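Local coordinates for mandelate racemase / muconate lactonizing enzyme, C-terminal domain protein (Labrenzia alexandrii, PDB 4E5T), which is a putative member of the mandelate racemase/muconate lactonizing enzyme family that binds magnesium and probably abstracts the proton alpha to a carboxylate, as its relatives do, at residues D6-V11 with L377-A382. Sequence-based numbering, arbitrary orientation.
Sequences DIETFV and LNEDVA
Residues 6-11 run extended along the first strand of the three-stranded antiparallel sheet of the N-terminal domain, while 377-382 turn from a loop into the short helix 379-383. The two backbones stay well apart, the nearest CA atoms being those of Phe10 and Ala382 at 6.8 Å, so side chains make most of the junction. Asn378 is the N-cap residue and also the centre of an inverse gamma turn; its OD1 takes a nearly straight bond from Val381 N (3.2 Å, 174°), with the donor above the carbonyl plane, and Ala382 N bonds to Asn378 O at 2.9 Å, closing the first turn.

Phe10 carries the apolar part. Its CG lies anti to the carbonyl carbon (chi1 -52°), and the ring reaches the loop and helix start together: Leu377 CD2 stands over the centre of one face, 4.3 Å above the plane, while Ala382 CB comes obliquely to within 3.9 Å of Phe10 CD2. Glu379 O also approaches the ring obliquely, 4.2 Å from Phe10 CE2. Phe26 of the neighbouring strand touches both Phe10 and Leu377.

Beside this cluster the extended chains of Glu8 and Glu379 cross obliquely, with carboxylate planes 88° apart and Glu8 OE1 4.1 Å from Glu379 OE2. Arg383, the next residue of the helix, forms salt bridges through NH1 with both oxygens, and Glu379 OE1 is hydrogen-bonded to Tyr38 OH.

The contact thus brings helix 379-383 onto strand 4-13, consistent with the enolase-superfamily capping domain, which draws on both chain ends; the shared guanidinium probably offsets repulsion between the two acids, consistent with both being ionised.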
ATOM      1  N   ASP A   6       0.716  -2.603  52.379  1.00 37.19           N
ATOM      2  CA  ASP A   6       1.371  -1.358  52.727  1.00 45.40           C
ATOM      3  C   ASP A   6       2.389  -0.961  51.683  1.00 46.91           C
ATOM      4  O   ASP A   6       3.056  -1.807  51.075  1.00 43.36           O
ATOM      5  CB  ASP A   6       2.058  -1.478  54.087  1.00 59.63           C
ATOM      6  CG  ASP A   6       1.090  -1.341  55.242  1.00 83.33           C
ATOM      7  OD1 ASP A   6       0.413  -0.289  55.322  1.00 93.81           O
ATOM      8  OD2 ASP A   6       1.004  -2.286  56.062  1.00 85.30           O
ATOM      9  N   ILE A   7       2.488   0.348  51.486  1.00 39.66           N
ATOM     10  CA  ILE A   7       3.460   0.931  50.593  1.00 29.20           C
ATOM     11  C   ILE A   7       4.253   1.998  51.358  1.00 31.33           C
ATOM     12  O   ILE A   7       3.709   2.715  52.211  1.00 20.72           O
ATOM     13  CB  ILE A   7       2.787   1.517  49.320  1.00 39.25           C
ATOM     14  CG1 ILE A   7       3.845   2.108  48.375  1.00 38.14           C
ATOM     15  CG2 ILE A   7       1.728   2.550  49.681  1.00 17.77           C
ATOM     16  CD1 ILE A   7       3.292   2.635  47.064  1.00 31.51           C
ATOM     17  N   GLU A   8       5.556   2.048  51.102  1.00 33.34           N
ATOM     18  CA  GLU A   8       6.341   3.216  51.451  1.00 41.15           C
ATOM     19  C   GLU A   8       6.971   3.705  50.144  1.00 41.86           C
ATOM     20  O   GLU A   8       7.288   2.900  49.269  1.00 45.49           O
ATOM     21  CB  GLU A   8       7.398   2.918  52.531  1.00 36.99           C
ATOM     22  CG  GLU A   8       8.192   4.165  52.944  1.00 45.97           C
ATOM     23  CD  GLU A   8       9.168   3.959  54.104  1.00 61.67           C
ATOM     24  OE1 GLU A   8       9.677   2.822  54.283  1.00 68.25           O
ATOM     25  OE2 GLU A   8       9.428   4.952  54.837  1.00 57.09           O
ATOM     26  N   THR A   9       7.102   5.021  49.991  1.00 33.59           N
ATOM     27  CA  THR A   9       7.808   5.586  48.847  1.00 29.00           C
ATOM     28  C   THR A   9       9.053   6.290  49.337  1.00 34.09           C
ATOM     29  O   THR A   9       9.128   6.735  50.482  1.00 31.28           O
ATOM     30  CB  THR A   9       6.950   6.586  48.013  1.00 26.53           C
ATOM     31  OG1 THR A   9       6.388   7.594  48.867  1.00 33.05           O
ATOM     32  CG2 THR A   9       5.839   5.868  47.268  1.00 20.96           C
ATOM     33  N   PHE A  10      10.032   6.371  48.450  1.00 37.13           N
ATOM     34  CA  PHE A  10      11.300   7.010  48.744  1.00 33.86           C
ATOM     35  C   PHE A  10      11.655   7.889  47.557  1.00 32.19           C
ATOM     36  O   PHE A  10      11.656   7.441  46.411  1.00 37.27           O
ATOM     37  CB  PHE A  10      12.400   5.966  48.924  1.00 40.31           C
ATOM     38  CG  PHE A  10      12.065   4.878  49.911  1.00 42.07           C
ATOM     39  CD1 PHE A  10      11.150   3.876  49.588  1.00 42.26           C
ATOM     40  CD2 PHE A  10      12.691   4.835  51.145  1.00 33.33           C
ATOM     41  CE1 PHE A  10      10.847   2.882  50.483  1.00 43.13           C
ATOM     42  CE2 PHE A  10      12.397   3.831  52.044  1.00 38.84           C
ATOM     43  CZ  PHE A  10      11.477   2.857  51.716  1.00 46.17           C
ATOM     44  N   VAL A  11      11.927   9.151  47.833  1.00 27.31           N
ATOM     45  CA  VAL A  11      12.470  10.034  46.843  1.00 19.28           C
ATOM     46  C   VAL A  11      13.897  10.272  47.276  1.00 35.02           C
ATOM     47  O   VAL A  11      14.137  10.812  48.348  1.00 48.89           O
ATOM     48  CB  VAL A  11      11.681  11.334  46.805  1.00 35.81           C
ATOM     49  CG1 VAL A  11      12.212  12.261  45.700  1.00 28.52           C
ATOM     50  CG2 VAL A  11      10.178  11.025  46.627  1.00 27.87           C
ATOM     51  N   LEU A 377      16.681  -3.200  48.510  1.00 42.34           N
ATOM     52  CA  LEU A 377      16.961  -1.794  48.723  1.00 33.14           C
ATOM     53  C   LEU A 377      17.470  -1.580  50.140  1.00 47.36           C
ATOM     54  O   LEU A 377      16.874  -2.032  51.117  1.00 59.90           O
ATOM     55  CB  LEU A 377      15.727  -0.927  48.454  1.00 33.22           C
ATOM     56  CG  LEU A 377      15.906   0.594  48.630  1.00 42.43           C
ATOM     57  CD1 LEU A 377      16.785   1.216  47.568  1.00 19.13           C
ATOM     58  CD2 LEU A 377      14.564   1.329  48.725  1.00 36.11           C
ATOM     59  N   ASN A 378      18.592  -0.899  50.247  1.00 46.29           N
ATOM     60  CA  ASN A 378      19.051  -0.447  51.530  1.00 37.99           C
ATOM     61  C   ASN A 378      18.176   0.733  51.928  1.00 41.91           C
ATOM     62  O   ASN A 378      18.483   1.878  51.619  1.00 47.52           O
ATOM     63  CB  ASN A 378      20.510  -0.043  51.426  1.00 36.40           C
ATOM     64  CG  ASN A 378      21.164   0.084  52.766  1.00 41.69           C
ATOM     65  OD1 ASN A 378      20.522   0.484  53.734  1.00 40.81           O
ATOM     66  ND2 ASN A 378      22.453  -0.251  52.838  1.00 40.02           N
ATOM     67  N   GLU A 379      17.068   0.441  52.594  1.00 40.94           N
ATOM     68  CA  GLU A 379      16.090   1.462  52.942  1.00 42.69           C
ATOM     69  C   GLU A 379      16.712   2.604  53.725  1.00 46.03           C
ATOM     70  O   GLU A 379      16.342   3.778  53.538  1.00 34.38           O
ATOM     71  CB  GLU A 379      14.947   0.865  53.766  1.00 33.48           C
ATOM     72  CG  GLU A 379      14.254  -0.302  53.125  1.00 30.34           C
ATOM     73  CD  GLU A 379      13.071  -0.765  53.941  1.00 44.65           C
ATOM     74  OE1 GLU A 379      12.583  -1.893  53.692  1.00 37.27           O
ATOM     75  OE2 GLU A 379      12.635   0.010  54.832  1.00 45.48           O
ATOM     76  N   ASP A 380      17.643   2.257  54.612  1.00 44.99           N
ATOM     77  CA  ASP A 380      18.278   3.254  55.466  1.00 48.89           C
ATOM     78  C   ASP A 380      19.122   4.210  54.648  1.00 51.43           C
ATOM     79  O   ASP A 380      19.023   5.421  54.816  1.00 57.74           O
ATOM     80  CB  ASP A 380      19.102   2.605  56.573  1.00 50.01           C
ATOM     81  CG  ASP A 380      18.240   1.861  57.573  1.00 57.97           C
ATOM     82  OD1 ASP A 380      17.021   2.140  57.646  1.00 66.42           O
ATOM     83  OD2 ASP A 380      18.781   0.995  58.282  1.00 52.97           O
ATOM     84  N   VAL A 381      19.940   3.669  53.754  1.00 49.52           N
ATOM     85  CA  VAL A 381      20.680   4.510  52.823  1.00 47.96           C
ATOM     86  C   VAL A 381      19.722   5.365  52.008  1.00 45.12           C
ATOM     87  O   VAL A 381      19.997   6.535  51.751  1.00 43.84           O
ATOM     88  CB  VAL A 381      21.599   3.686  51.906  1.00 40.01           C
ATOM     89  CG1 VAL A 381      22.072   4.512  50.728  1.00 30.16           C
ATOM     90  CG2 VAL A 381      22.774   3.191  52.700  1.00 35.36           C
ATOM     91  N   ALA A 382      18.580   4.791  51.640  1.00 45.90           N
ATOM     92  CA  ALA A 382      17.576   5.527  50.871  1.00 37.28           C
ATOM     93  C   ALA A 382      16.933   6.662  51.662  1.00 34.04           C
ATOM     94  O   ALA A 382      16.750   7.734  51.119  1.00 34.12           O
ATOM     95  CB  ALA A 382      16.517   4.598  50.304  1.00 28.40           C
TER